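Local coordinates for protein aminoglycoside 6-adenylyltransferase (Bacillus subtilis, PDB 2PBE) that transfers AMP from ATP to O-6 of streptomycin or streptidine, and GMP from GTP to streptomycin, making the bacterium resistant to streptomycin, at residues 188-193 with 212-217; 195-200 with 206-211; 226-231 with 253-258; 9-14 with 217-222; 145-148 with 152-155. One frame throughout, in Å; residues are numbered along the deposited sequence.

Contact 1 (188-193 with 212-217); sequences VRPNLL and KNYKFM
P190 and L193, one turn of helix 177-204, face Y214 and M217 in the loop that joins strand 207-209 to helix 223-230, a junction between the central sheet and the helical part of the chain. The Y214 ring lies between the loop and the helix, meeting P190 with its phenol end and L193 with its near end. P190 CB is 3.4 Å from Y214 OH, and P190 CG sits a little farther from the same oxygen. L193 CD1 comes obliquely to the other end of the ring, 3.8 Å from Y214 CG and as close to Y214 CB. A type I beta turn from Y214 to M217, closed by M217 N bonding to Y214 O at 3.2 Å, presents both loop residues to one helical face. The helix is itself kinked here, since the proline nitrogen offers no hydrogen to the turn before. M217, a selenomethionine, is bent at chi2 and chi3 (-50° and -87°), which carries its CE back to the helix, 3.5 Å from L193 O and 4.1 Å from L193 CD2. L193 thus divides its branches, CD1 going to the tyrosine and CD2 to the selenomethionine. Beyond the pair, Y144 meets the Y214 ring edge-to-face, while L229 of helix 223-230 packs on L193.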
# COMPACT_ATOMS: atom_id res chain seq x y z
N VAL A 188 13.63 -0.05 9.97
CA VAL A 188 12.89 0.68 10.98
C VAL A 188 11.71 1.45 10.43
O VAL A 188 10.58 1.15 10.79
CB VAL A 188 13.83 1.61 11.74
CG1 VAL A 188 13.05 2.45 12.74
CG2 VAL A 188 14.88 0.76 12.45
N ARG A 189 11.96 2.44 9.56
CA ARG A 189 10.87 3.22 8.97
C ARG A 189 9.89 2.34 8.20
O ARG A 189 8.68 2.57 8.26
CB ARG A 189 11.41 4.32 8.05
CG ARG A 189 10.34 5.29 7.60
CD ARG A 189 10.85 6.35 6.63
NE ARG A 189 11.80 7.28 7.23
CZ ARG A 189 13.10 7.32 6.93
NH1 ARG A 189 13.61 6.47 6.04
NH2 ARG A 189 13.88 8.22 7.51
N PRO A 190 10.38 1.34 7.44
CA PRO A 190 9.40 0.51 6.73
C PRO A 190 8.42 -0.21 7.66
O PRO A 190 7.28 -0.50 7.27
CB PRO A 190 10.27 -0.44 5.91
CG PRO A 190 11.45 0.44 5.57
CD PRO A 190 11.73 1.13 6.89
N ASN A 191 8.84 -0.51 8.88
CA ASN A 191 7.93 -1.19 9.80
C ASN A 191 6.95 -0.17 10.41
O ASN A 191 5.81 -0.50 10.70
CB ASN A 191 8.68 -1.96 10.89
CG ASN A 191 9.07 -3.36 10.44
OD1 ASN A 191 10.16 -3.58 9.92
ND2 ASN A 191 8.16 -4.31 10.61
N LEU A 192 7.40 1.06 10.58
CA LEU A 192 6.53 2.11 11.09
C LEU A 192 5.39 2.24 10.07
O LEU A 192 4.21 2.36 10.44
CB LEU A 192 7.30 3.43 11.19
CG LEU A 192 6.46 4.71 11.26
CD1 LEU A 192 5.53 4.68 12.48
CD2 LEU A 192 7.40 5.92 11.34
N LEU A 193 5.75 2.19 8.79
CA LEU A 193 4.79 2.28 7.71
C LEU A 193 3.77 1.14 7.72
O LEU A 193 2.59 1.36 7.45
CB LEU A 193 5.51 2.27 6.37
CG LEU A 193 5.99 3.58 5.76
CD1 LEU A 193 6.53 3.26 4.39
CD2 LEU A 193 4.85 4.58 5.66
N LYS A 212 5.74 -1.62 -4.87
CA LYS A 212 7.20 -1.70 -4.93
C LYS A 212 7.75 -0.42 -4.30
O LYS A 212 7.52 0.69 -4.79
CB LYS A 212 7.66 -1.82 -6.39
CG LYS A 212 9.11 -2.28 -6.54
CD LYS A 212 9.26 -3.72 -6.06
CE LYS A 212 10.72 -4.06 -5.74
NZ LYS A 212 10.80 -5.39 -5.04
N ASN A 213 8.46 -0.59 -3.18
CA ASN A 213 9.03 0.53 -2.43
C ASN A 213 8.00 1.49 -1.85
O ASN A 213 8.19 2.71 -1.86
CB ASN A 213 10.05 1.32 -3.26
CG ASN A 213 11.41 0.64 -3.30
OD1 ASN A 213 11.65 -0.25 -4.12
ND2 ASN A 213 12.30 1.04 -2.40
N TYR A 214 6.92 0.91 -1.33
CA TYR A 214 5.86 1.67 -0.66
C TYR A 214 5.30 2.84 -1.47
O TYR A 214 4.82 3.82 -0.91
CB TYR A 214 6.39 2.16 0.71
CG TYR A 214 7.36 1.17 1.37
CD1 TYR A 214 6.89 -0.03 1.96
CD2 TYR A 214 8.77 1.38 1.31
CE1 TYR A 214 7.80 -1.01 2.48
CE2 TYR A 214 9.69 0.40 1.80
CZ TYR A 214 9.20 -0.80 2.39
OH TYR A 214 10.08 -1.77 2.84
N LYS A 215 5.35 2.71 -2.80
CA LYS A 215 4.88 3.77 -3.70
C LYS A 215 3.40 4.16 -3.58
O LYS A 215 3.02 5.24 -4.01
CB LYS A 215 5.20 3.39 -5.17
CG LYS A 215 4.59 2.07 -5.64
CD LYS A 215 5.39 1.47 -6.80
CE LYS A 215 5.03 2.06 -8.15
NZ LYS A 215 3.76 1.46 -8.66
N PHE A 216 2.58 3.29 -3.00
CA PHE A 216 1.15 3.57 -2.87
C PHE A 216 0.71 4.18 -1.54
O PHE A 216 -0.45 4.52 -1.37
CB PHE A 216 0.33 2.30 -3.10
CG PHE A 216 0.54 1.66 -4.43
CD1 PHE A 216 0.52 2.43 -5.61
CD2 PHE A 216 0.72 0.27 -4.52
CE1 PHE A 216 0.69 1.82 -6.88
CE2 PHE A 216 0.89 -0.37 -5.78
CZ PHE A 216 0.88 0.41 -6.97
N MSE A 217 1.64 4.31 -0.61
CA MSE A 217 1.31 4.83 0.71
C MSE A 217 0.76 6.25 0.79
O MSE A 217 -0.04 6.55 1.69
CB MSE A 217 2.51 4.68 1.63
CG MSE A 217 2.70 3.25 2.13
SE MSE A 217 1.04 2.49 2.86
CE MSE A 217 1.15 3.08 4.71

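Contact 2 (195-200 with 206-211); sequences MMAWHI and YSFSMG
Apolar packing carries this contact, and A197 of helix 177-204 is its pivot: the methyl points at the segment 206-211 and meets two of its side chains. F208 reaches it with the far end of the ring, CZ lying 4.2 Å from A197 CB and 4.1 Å from A197 O, at a slant to the ring. Chi1 of 56° sets F208 CG between the backbone N and the carbonyl carbon, and from there the ring extends to the helix. Selenomethionine M210 adds its terminal methyl, CE to A197 CB 4.4 Å. This is a helix laid over a sheet near its edge, for strand 207-209 pairs antiparallel with the outermost strand 145-146, and I146 of that strand also touches A197 and F208. On the polar side, no hydrogen bond crosses between the segments. S209 OG instead accepts from G211 N, 3.1 Å away with an angle of 146° at the hydrogen, an ST turn where the chain leaves the strand. Y220 stacks on the F208 ring.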
# COMPACT_ATOMS: atom_id res chain seq x y z
N MSE A 195 2.92 -0.55 10.32
CA MSE A 195 2.10 -0.27 11.49
C MSE A 195 1.03 0.77 11.15
O MSE A 195 -0.13 0.65 11.58
CB MSE A 195 2.98 0.25 12.64
CG MSE A 195 2.27 0.31 13.99
SE MSE A 195 1.37 -1.37 14.47
CE MSE A 195 2.92 -2.45 15.02
N MSE A 196 1.42 1.78 10.38
CA MSE A 196 0.48 2.81 9.99
C MSE A 196 -0.53 2.24 9.00
O MSE A 196 -1.71 2.59 9.04
CB MSE A 196 1.24 3.98 9.37
CG MSE A 196 2.10 4.72 10.38
SE MSE A 196 3.24 6.15 9.65
CE MSE A 196 2.05 7.68 9.71
N ALA A 197 -0.07 1.36 8.12
CA ALA A 197 -0.95 0.75 7.14
C ALA A 197 -1.97 -0.13 7.85
O ALA A 197 -3.15 -0.14 7.49
CB ALA A 197 -0.15 -0.06 6.14
N TRP A 198 -1.51 -0.85 8.87
CA TRP A 198 -2.40 -1.73 9.63
C TRP A 198 -3.47 -0.90 10.34
O TRP A 198 -4.59 -1.36 10.57
CB TRP A 198 -1.62 -2.54 10.67
CG TRP A 198 -0.86 -3.76 10.14
CD1 TRP A 198 -1.04 -4.37 8.93
CD2 TRP A 198 0.10 -4.55 10.85
NE1 TRP A 198 -0.26 -5.50 8.84
CE2 TRP A 198 0.45 -5.64 9.99
CE3 TRP A 198 0.71 -4.46 12.13
CZ2 TRP A 198 1.39 -6.65 10.37
CZ3 TRP A 198 1.64 -5.46 12.52
CH2 TRP A 198 1.97 -6.54 11.63
N HIS A 199 -3.10 0.32 10.71
CA HIS A 199 -4.05 1.21 11.36
C HIS A 199 -5.12 1.62 10.33
O HIS A 199 -6.31 1.60 10.63
CB HIS A 199 -3.32 2.44 11.89
CG HIS A 199 -4.22 3.44 12.53
ND1 HIS A 199 -4.99 3.14 13.63
CD2 HIS A 199 -4.49 4.73 12.22
CE1 HIS A 199 -5.70 4.20 13.97
NE2 HIS A 199 -5.42 5.18 13.12
N ILE A 200 -4.68 1.98 9.12
CA ILE A 200 -5.59 2.42 8.06
C ILE A 200 -6.52 1.23 7.75
O ILE A 200 -7.74 1.37 7.60
CB ILE A 200 -4.79 2.86 6.78
CG1 ILE A 200 -3.92 4.10 7.05
CG2 ILE A 200 -5.74 3.16 5.65
CD1 ILE A 200 -4.70 5.37 7.54
N TYR A 206 -9.98 -2.99 4.72
CA TYR A 206 -9.51 -3.43 3.41
C TYR A 206 -8.14 -4.07 3.52
O TYR A 206 -7.48 -3.98 4.57
CB TYR A 206 -9.40 -2.26 2.41
CG TYR A 206 -10.61 -1.34 2.24
CD1 TYR A 206 -11.95 -1.78 2.51
CD2 TYR A 206 -10.44 -0.05 1.70
CE1 TYR A 206 -13.07 -0.95 2.23
CE2 TYR A 206 -11.55 0.78 1.42
CZ TYR A 206 -12.86 0.34 1.68
OH TYR A 206 -13.92 1.16 1.35
N SER A 207 -7.72 -4.74 2.45
CA SER A 207 -6.41 -5.37 2.37
C SER A 207 -5.82 -4.74 1.12
O SER A 207 -6.54 -4.52 0.15
CB SER A 207 -6.53 -6.88 2.16
OG SER A 207 -7.20 -7.52 3.23
N PHE A 208 -4.53 -4.44 1.12
CA PHE A 208 -3.94 -3.83 -0.06
C PHE A 208 -2.43 -3.94 -0.08
O PHE A 208 -1.83 -4.47 0.85
CB PHE A 208 -4.35 -2.36 -0.14
CG PHE A 208 -4.00 -1.57 1.08
CD1 PHE A 208 -2.77 -0.88 1.17
CD2 PHE A 208 -4.89 -1.49 2.17
CE1 PHE A 208 -2.43 -0.11 2.33
CE2 PHE A 208 -4.57 -0.73 3.35
CZ PHE A 208 -3.34 -0.03 3.43
N SER A 209 -1.83 -3.45 -1.15
CA SER A 209 -0.39 -3.49 -1.27
C SER A 209 0.17 -2.08 -1.11
O SER A 209 -0.52 -1.10 -1.37
CB SER A 209 -0.02 -4.11 -2.61
OG SER A 209 1.37 -4.04 -2.88
N MSE A 210 1.41 -1.99 -0.64
CA MSE A 210 2.05 -0.70 -0.45
C MSE A 210 2.77 -0.39 -1.74
O MSE A 210 3.14 0.75 -2.00
CB MSE A 210 3.01 -0.75 0.73
CG MSE A 210 2.31 -1.01 2.07
SE MSE A 210 3.53 -1.19 3.61
CE MSE A 210 3.69 0.64 4.10
N GLY A 211 2.92 -1.42 -2.56
CA GLY A 211 3.58 -1.28 -3.84
C GLY A 211 5.09 -1.35 -3.74
O GLY A 211 5.65 -1.18 -2.66

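Contact 3 (226-231 with 253-258); sequences WEELMS and RKYSKA
E228 gives up the most surface here, and its carboxylate is shared between two successive residues of the facing helix, Y255 and K254. The glutamate leaves helix 223-230 with CG anti to the carbonyl carbon (chi1 -60°) and then runs extended, which lets it span the distance between the two helices; E228 CA and K254 CA, the nearest pair, are 11.2 Å apart. One oxygen serves each partner. Y255 OH donates to E228 OE1 at 2.6 Å, with OE1 near the plane of the phenol ring and at its edge, and the carboxylate turned 70° from that ring. K254 starts out with CG 4.2 Å above the centre of one face of the Y255 ring, so the two neighbours run side by side. Straight to its end, the lysine crosses the glutamate at about a right angle and brings NZ to within 3.1 Å of E228 OE2 in a salt bridge. Both bonds use syn lone pairs, which should hold the carboxylate in one rotation. The lysine lies toward solvent, whereas the tyrosine is buried: M195 and M196 of helix 177-204 pack against it, and H199 meets its ring. The result is a polar bridge between helices 223-230 and 238-263 at the margin of the protein's helical bundle.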
# COMPACT_ATOMS: atom_id res chain seq x y z
N TRP A 226 1.02 11.85 6.29
CA TRP A 226 2.15 11.91 5.37
C TRP A 226 3.17 12.92 5.87
O TRP A 226 4.36 12.80 5.62
CB TRP A 226 1.72 12.32 3.96
CG TRP A 226 2.71 11.87 2.92
CD1 TRP A 226 3.07 10.57 2.61
CD2 TRP A 226 3.45 12.71 2.02
NE1 TRP A 226 3.97 10.54 1.57
CE2 TRP A 226 4.23 11.83 1.18
CE3 TRP A 226 3.54 14.10 1.83
CZ2 TRP A 226 5.08 12.32 0.16
CZ3 TRP A 226 4.40 14.60 0.80
CH2 TRP A 226 5.16 13.69 -0.02
N GLU A 227 2.68 13.94 6.56
CA GLU A 227 3.58 14.93 7.10
C GLU A 227 4.36 14.31 8.25
O GLU A 227 5.54 14.63 8.45
CB GLU A 227 2.81 16.15 7.59
CG GLU A 227 2.48 17.13 6.47
CD GLU A 227 1.88 18.41 6.99
OE1 GLU A 227 2.15 18.76 8.17
OE2 GLU A 227 1.15 19.07 6.21
N GLU A 228 3.71 13.44 9.01
CA GLU A 228 4.36 12.79 10.13
C GLU A 228 5.44 11.87 9.58
O GLU A 228 6.55 11.82 10.10
CB GLU A 228 3.38 11.95 10.95
CG GLU A 228 2.23 12.71 11.55
CD GLU A 228 1.23 11.78 12.23
OE1 GLU A 228 1.00 10.68 11.68
OE2 GLU A 228 0.68 12.15 13.29
N LEU A 229 5.11 11.16 8.51
CA LEU A 229 6.08 10.26 7.92
C LEU A 229 7.20 11.09 7.32
O LEU A 229 8.36 10.72 7.40
CB LEU A 229 5.44 9.39 6.85
CG LEU A 229 6.45 8.46 6.19
CD1 LEU A 229 7.00 7.42 7.19
CD2 LEU A 229 5.78 7.78 5.04
N MSE A 230 6.83 12.22 6.73
CA MSE A 230 7.83 13.09 6.14
C MSE A 230 8.77 13.58 7.22
O MSE A 230 9.98 13.71 6.99
CB MSE A 230 7.19 14.31 5.44
CG MSE A 230 6.67 14.04 4.02
SE MSE A 230 7.90 13.00 2.88
CE MSE A 230 7.11 11.23 3.04
N SER A 231 8.24 13.84 8.41
CA SER A 231 9.07 14.33 9.50
C SER A 231 10.08 13.32 9.99
O SER A 231 10.94 13.66 10.80
CB SER A 231 8.22 14.83 10.67
OG SER A 231 7.54 13.78 11.30
N ARG A 253 4.97 4.28 18.62
CA ARG A 253 4.22 4.07 19.86
C ARG A 253 2.78 4.39 19.53
O ARG A 253 1.88 3.59 19.76
CB ARG A 253 4.70 5.02 20.97
CG ARG A 253 6.10 4.71 21.47
CD ARG A 253 6.63 5.77 22.45
NE ARG A 253 8.04 5.51 22.77
CZ ARG A 253 9.03 6.38 22.56
NH1 ARG A 253 8.79 7.57 22.03
NH2 ARG A 253 10.28 6.04 22.88
N LYS A 254 2.59 5.58 18.97
CA LYS A 254 1.29 6.07 18.59
C LYS A 254 0.46 5.03 17.82
O LYS A 254 -0.61 4.62 18.27
CB LYS A 254 1.45 7.34 17.75
CG LYS A 254 0.13 8.01 17.40
CD LYS A 254 0.32 9.40 16.81
CE LYS A 254 -1.03 9.95 16.36
NZ LYS A 254 -0.95 11.31 15.77
N TYR A 255 0.97 4.56 16.68
CA TYR A 255 0.22 3.60 15.88
C TYR A 255 0.13 2.18 16.38
O TYR A 255 -0.88 1.50 16.13
CB TYR A 255 0.74 3.66 14.44
CG TYR A 255 0.39 5.02 13.87
CD1 TYR A 255 -0.97 5.39 13.65
CD2 TYR A 255 1.39 6.02 13.69
CE1 TYR A 255 -1.33 6.72 13.28
CE2 TYR A 255 1.04 7.36 13.31
CZ TYR A 255 -0.33 7.70 13.11
OH TYR A 255 -0.69 9.01 12.80
N SER A 256 1.15 1.71 17.09
CA SER A 256 1.11 0.35 17.62
C SER A 256 0.15 0.35 18.80
O SER A 256 -0.54 -0.64 19.04
CB SER A 256 2.50 -0.13 18.05
OG SER A 256 3.03 0.71 19.05
N LYS A 257 0.10 1.46 19.53
CA LYS A 257 -0.83 1.59 20.66
C LYS A 257 -2.25 1.63 20.09
O LYS A 257 -3.15 0.95 20.57
CB LYS A 257 -0.56 2.87 21.45
CG LYS A 257 0.63 2.72 22.39
CD LYS A 257 1.00 4.02 23.09
CE LYS A 257 2.26 3.81 23.95
NZ LYS A 257 2.71 5.06 24.62
N ALA A 258 -2.42 2.41 19.02
CA ALA A 258 -3.70 2.54 18.36
C ALA A 258 -4.21 1.20 17.83
O ALA A 258 -5.39 0.85 17.99
CB ALA A 258 -3.57 3.51 17.23

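Contact 4 (9-14 with 217-222); sequences MMDIFL and MKRYLS
R219 NE donates to D11 OD1 at 3.3 Å with an angle of 149° at the hydrogen, one half of a double hold on the arginine: D15, one turn further along helix 6-19, forms a salt bridge with R219 NH1. The oxygen of D11 lies near the guanidinium plane, at its edge, but the donor stands 58° out of the carboxylate plane, and the two flat groups are 73° apart. The turn at chi2 brings R219 CD to 3.6 Å from D11 O, and the bend at chi3 then directs NE to the carboxylate. Beside the salt bridge, L14 supplies the apolar part: its CD1 packs 3.8 Å from R219 CG and 3.5 Å from Y220 OH. The tyrosine crosses the leucine at about a right angle. D11 and D15, a turn apart, thus hold R219 between them and tie the N-terminal helix to the loop that runs from strand 207-209 to helix 223-230.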
# COMPACT_ATOMS: atom_id res chain seq x y z
N MSE A 9 0.24 7.00 -13.25
CA MSE A 9 -0.79 6.16 -13.85
C MSE A 9 -1.40 5.24 -12.82
O MSE A 9 -2.62 5.15 -12.71
CB MSE A 9 -0.20 5.33 -14.99
CG MSE A 9 0.15 6.13 -16.25
SE MSE A 9 -1.32 7.22 -16.95
CE MSE A 9 -2.46 5.83 -17.62
N MSE A 10 -0.55 4.56 -12.07
CA MSE A 10 -1.02 3.64 -11.05
C MSE A 10 -1.84 4.35 -10.01
O MSE A 10 -2.83 3.80 -9.52
CB MSE A 10 0.14 2.93 -10.36
CG MSE A 10 0.84 1.90 -11.22
SE MSE A 10 -0.38 0.67 -12.12
CE MSE A 10 -1.59 0.25 -10.66
N ASP A 11 -1.42 5.57 -9.66
CA ASP A 11 -2.15 6.35 -8.67
C ASP A 11 -3.59 6.50 -9.14
O ASP A 11 -4.53 6.19 -8.41
CB ASP A 11 -1.53 7.75 -8.50
CG ASP A 11 -0.19 7.72 -7.79
OD1 ASP A 11 -0.05 6.95 -6.81
OD2 ASP A 11 0.72 8.48 -8.20
N ILE A 12 -3.76 6.97 -10.37
CA ILE A 12 -5.09 7.18 -10.93
C ILE A 12 -5.97 5.93 -10.82
O ILE A 12 -7.09 6.01 -10.33
CB ILE A 12 -4.95 7.62 -12.40
CG1 ILE A 12 -4.18 8.94 -12.45
CG2 ILE A 12 -6.30 7.78 -13.04
CD1 ILE A 12 -3.81 9.41 -13.83
N PHE A 13 -5.47 4.79 -11.27
CA PHE A 13 -6.26 3.57 -11.23
C PHE A 13 -6.59 3.12 -9.81
O PHE A 13 -7.72 2.71 -9.53
CB PHE A 13 -5.52 2.43 -11.93
CG PHE A 13 -5.10 2.74 -13.35
CD1 PHE A 13 -5.84 3.61 -14.17
CD2 PHE A 13 -3.96 2.09 -13.88
CE1 PHE A 13 -5.45 3.83 -15.53
CE2 PHE A 13 -3.55 2.30 -15.23
CZ PHE A 13 -4.30 3.18 -16.05
N LEU A 14 -5.61 3.20 -8.93
CA LEU A 14 -5.80 2.80 -7.55
C LEU A 14 -6.77 3.77 -6.87
O LEU A 14 -7.70 3.37 -6.16
CB LEU A 14 -4.44 2.83 -6.84
CG LEU A 14 -4.14 2.15 -5.50
CD1 LEU A 14 -4.70 2.95 -4.35
CD2 LEU A 14 -4.68 0.72 -5.54
N MSE A 217 1.64 4.31 -0.61
CA MSE A 217 1.31 4.83 0.71
C MSE A 217 0.76 6.25 0.79
O MSE A 217 -0.04 6.55 1.69
CB MSE A 217 2.51 4.68 1.63
CG MSE A 217 2.70 3.25 2.13
SE MSE A 217 1.04 2.49 2.86
CE MSE A 217 1.15 3.08 4.71
N LYS A 218 1.17 7.13 -0.13
CA LYS A 218 0.67 8.50 -0.12
C LYS A 218 -0.81 8.45 -0.46
O LYS A 218 -1.58 9.36 -0.11
CB LYS A 218 1.41 9.36 -1.15
CG LYS A 218 1.29 10.83 -0.86
CD LYS A 218 1.94 11.65 -1.95
CE LYS A 218 2.11 13.10 -1.52
NZ LYS A 218 0.83 13.65 -0.96
N ARG A 219 -1.20 7.38 -1.14
CA ARG A 219 -2.58 7.19 -1.55
C ARG A 219 -3.39 6.46 -0.49
O ARG A 219 -4.42 5.88 -0.79
CB ARG A 219 -2.63 6.39 -2.84
CG ARG A 219 -3.86 6.60 -3.67
CD ARG A 219 -3.41 7.00 -5.04
NE ARG A 219 -2.52 8.16 -4.99
CZ ARG A 219 -2.85 9.37 -4.55
NH1 ARG A 219 -4.09 9.63 -4.12
NH2 ARG A 219 -1.93 10.33 -4.49
N TYR A 220 -2.93 6.47 0.75
CA TYR A 220 -3.64 5.80 1.81
C TYR A 220 -3.62 6.64 3.06
O TYR A 220 -4.57 6.64 3.83
CB TYR A 220 -3.01 4.47 2.11
CG TYR A 220 -3.38 3.41 1.11
CD1 TYR A 220 -4.71 2.92 1.03
CD2 TYR A 220 -2.42 2.91 0.20
CE1 TYR A 220 -5.08 1.95 0.06
CE2 TYR A 220 -2.77 1.96 -0.78
CZ TYR A 220 -4.09 1.48 -0.85
OH TYR A 220 -4.39 0.55 -1.84
N LEU A 221 -2.50 7.34 3.26
CA LEU A 221 -2.32 8.21 4.42
C LEU A 221 -2.97 9.55 4.15
O LEU A 221 -2.99 10.02 3.00
CB LEU A 221 -0.83 8.43 4.67
CG LEU A 221 0.03 7.48 5.49
CD1 LEU A 221 -0.51 6.07 5.43
CD2 LEU A 221 1.45 7.54 4.96
N SER A 222 -3.49 10.16 5.20
CA SER A 222 -4.08 11.48 5.09
C SER A 222 -2.89 12.42 4.97
O SER A 222 -1.74 11.97 5.01
CB SER A 222 -4.88 11.79 6.35
OG SER A 222 -4.05 11.82 7.48

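Contact 5 (145-148 with 152-155); sequences WIKR and REFD
K147 and E153 meet across the short turn between strand 145-146 and helix 151-173. The lysine's CB lies against S207 of the neighbouring strand. With chi1 at 49°, CG is tucked in over the main chain, flanked by N and C alike. CG and CD then pass the indole of W145, each 3.9 Å from W145 NE1. Beyond them the chain bends at chi3 and again at chi4, turning the tip toward the carbonyl of the next residue. NZ donates there to R148 O at 2.9 Å, tilted 32° from the carbonyl plane. Coming from the helix, E153 reaches out extended and crosses the lysine at about a right angle, its OE2 3.8 Å from K147 NZ: a long salt bridge, and probably a modest one at this partly exposed, surface position. The ammonium thus lies near both the carbonyl and the carboxylate, and would be expected to ease the closeness of E153 OE2 to R148 O, 4.0 Å away. E153 is in the first turn of its helix, where its backbone N bonds to T150 OG1, a side-chain cap that amounts to half of a capping box at the N-terminus of helix 151-173.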
# COMPACT_ATOMS: atom_id res chain seq x y z
N TRP A 145 2.35 -6.71 1.31
CA TRP A 145 0.95 -6.99 1.59
C TRP A 145 0.49 -6.54 2.97
O TRP A 145 1.13 -6.85 3.98
CB TRP A 145 0.63 -8.48 1.42
CG TRP A 145 -0.85 -8.72 1.31
CD1 TRP A 145 -1.62 -9.48 2.15
CD2 TRP A 145 -1.74 -8.18 0.32
NE1 TRP A 145 -2.93 -9.45 1.75
CE2 TRP A 145 -3.04 -8.66 0.63
CE3 TRP A 145 -1.56 -7.33 -0.79
CZ2 TRP A 145 -4.19 -8.33 -0.14
CZ3 TRP A 145 -2.71 -6.99 -1.57
CH2 TRP A 145 -4.00 -7.50 -1.23
N ILE A 146 -0.62 -5.83 3.01
CA ILE A 146 -1.19 -5.33 4.26
C ILE A 146 -2.62 -5.84 4.45
O ILE A 146 -3.41 -5.82 3.51
CB ILE A 146 -1.17 -3.77 4.29
CG1 ILE A 146 0.27 -3.27 4.49
CG2 ILE A 146 -2.13 -3.22 5.36
CD1 ILE A 146 0.89 -3.67 5.83
N LYS A 147 -2.94 -6.29 5.66
CA LYS A 147 -4.26 -6.78 6.03
C LYS A 147 -4.27 -6.85 7.55
O LYS A 147 -3.21 -6.79 8.16
CB LYS A 147 -4.53 -8.16 5.43
CG LYS A 147 -3.42 -9.16 5.63
CD LYS A 147 -3.92 -10.58 5.40
CE LYS A 147 -4.75 -11.07 6.58
NZ LYS A 147 -3.95 -11.07 7.86
N ARG A 148 -5.45 -6.98 8.16
CA ARG A 148 -5.56 -7.02 9.63
C ARG A 148 -4.53 -7.98 10.23
O ARG A 148 -4.52 -9.18 9.92
CB ARG A 148 -6.98 -7.41 10.09
CG ARG A 148 -7.29 -7.00 11.55
CD ARG A 148 -8.24 -8.00 12.23
NE ARG A 148 -7.66 -9.34 12.10
CZ ARG A 148 -7.84 -10.36 12.95
NH1 ARG A 148 -8.60 -10.22 14.02
NH2 ARG A 148 -7.21 -11.51 12.73
N ARG A 152 0.04 -12.35 16.66
CA ARG A 152 1.42 -12.71 16.41
C ARG A 152 2.10 -11.80 15.37
O ARG A 152 3.22 -11.34 15.59
CB ARG A 152 1.48 -14.16 15.95
CG ARG A 152 2.86 -14.66 15.71
CD ARG A 152 2.82 -16.15 15.50
NE ARG A 152 4.18 -16.65 15.31
CZ ARG A 152 4.47 -17.91 15.02
NH1 ARG A 152 3.51 -18.81 14.90
NH2 ARG A 152 5.74 -18.26 14.85
N GLU A 153 1.43 -11.55 14.25
CA GLU A 153 2.01 -10.70 13.24
C GLU A 153 2.25 -9.34 13.86
O GLU A 153 3.27 -8.70 13.60
CB GLU A 153 1.08 -10.58 12.04
CG GLU A 153 1.08 -11.79 11.15
CD GLU A 153 -0.02 -11.76 10.11
OE1 GLU A 153 0.09 -12.50 9.11
OE2 GLU A 153 -0.99 -11.00 10.29
N PHE A 154 1.31 -8.91 14.69
CA PHE A 154 1.42 -7.61 15.35
C PHE A 154 2.70 -7.57 16.18
O PHE A 154 3.52 -6.66 16.03
CB PHE A 154 0.21 -7.38 16.25
CG PHE A 154 0.33 -6.17 17.11
CD1 PHE A 154 0.19 -4.88 16.57
CD2 PHE A 154 0.64 -6.29 18.48
CE1 PHE A 154 0.37 -3.71 17.38
CE2 PHE A 154 0.82 -5.14 19.30
CZ PHE A 154 0.68 -3.85 18.74
N ASP A 155 2.84 -8.56 17.06
CA ASP A 155 4.00 -8.66 17.92
C ASP A 155 5.27 -8.71 17.07
O ASP A 155 6.28 -8.11 17.43
CB ASP A 155 3.88 -9.90 18.78
CG ASP A 155 5.03 -10.04 19.73
OD1 ASP A 155 6.10 -10.56 19.30
OD2 ASP A 155 4.88 -9.61 20.89

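The five contacts form a connected set centred on contacts 1 and 2, which both draw on helix 177-204 and have centres about 9 Å apart. F216 N lies 2.8 Å from M210 O, a probable hydrogen bond between them. Contact 4 shares M217 with contact 1, and M217 CG is 3.4 Å from M210 CE of contact 2. Contact 3 joins contact 1 where L193 CD2 is 3.4 Å from L229 CD2, and contact 2 where, among other touches, M196 CG is 3.6 Å from Y255 CD2. The centres of contacts 2 and 5 are also about 9 Å apart; their strands are neighbours in the sheet, with a probable hydrogen bond from I146 N to F208 O at 2.8 Å. Contacts 4 and 5 are separate, with centres about 21 Å apart.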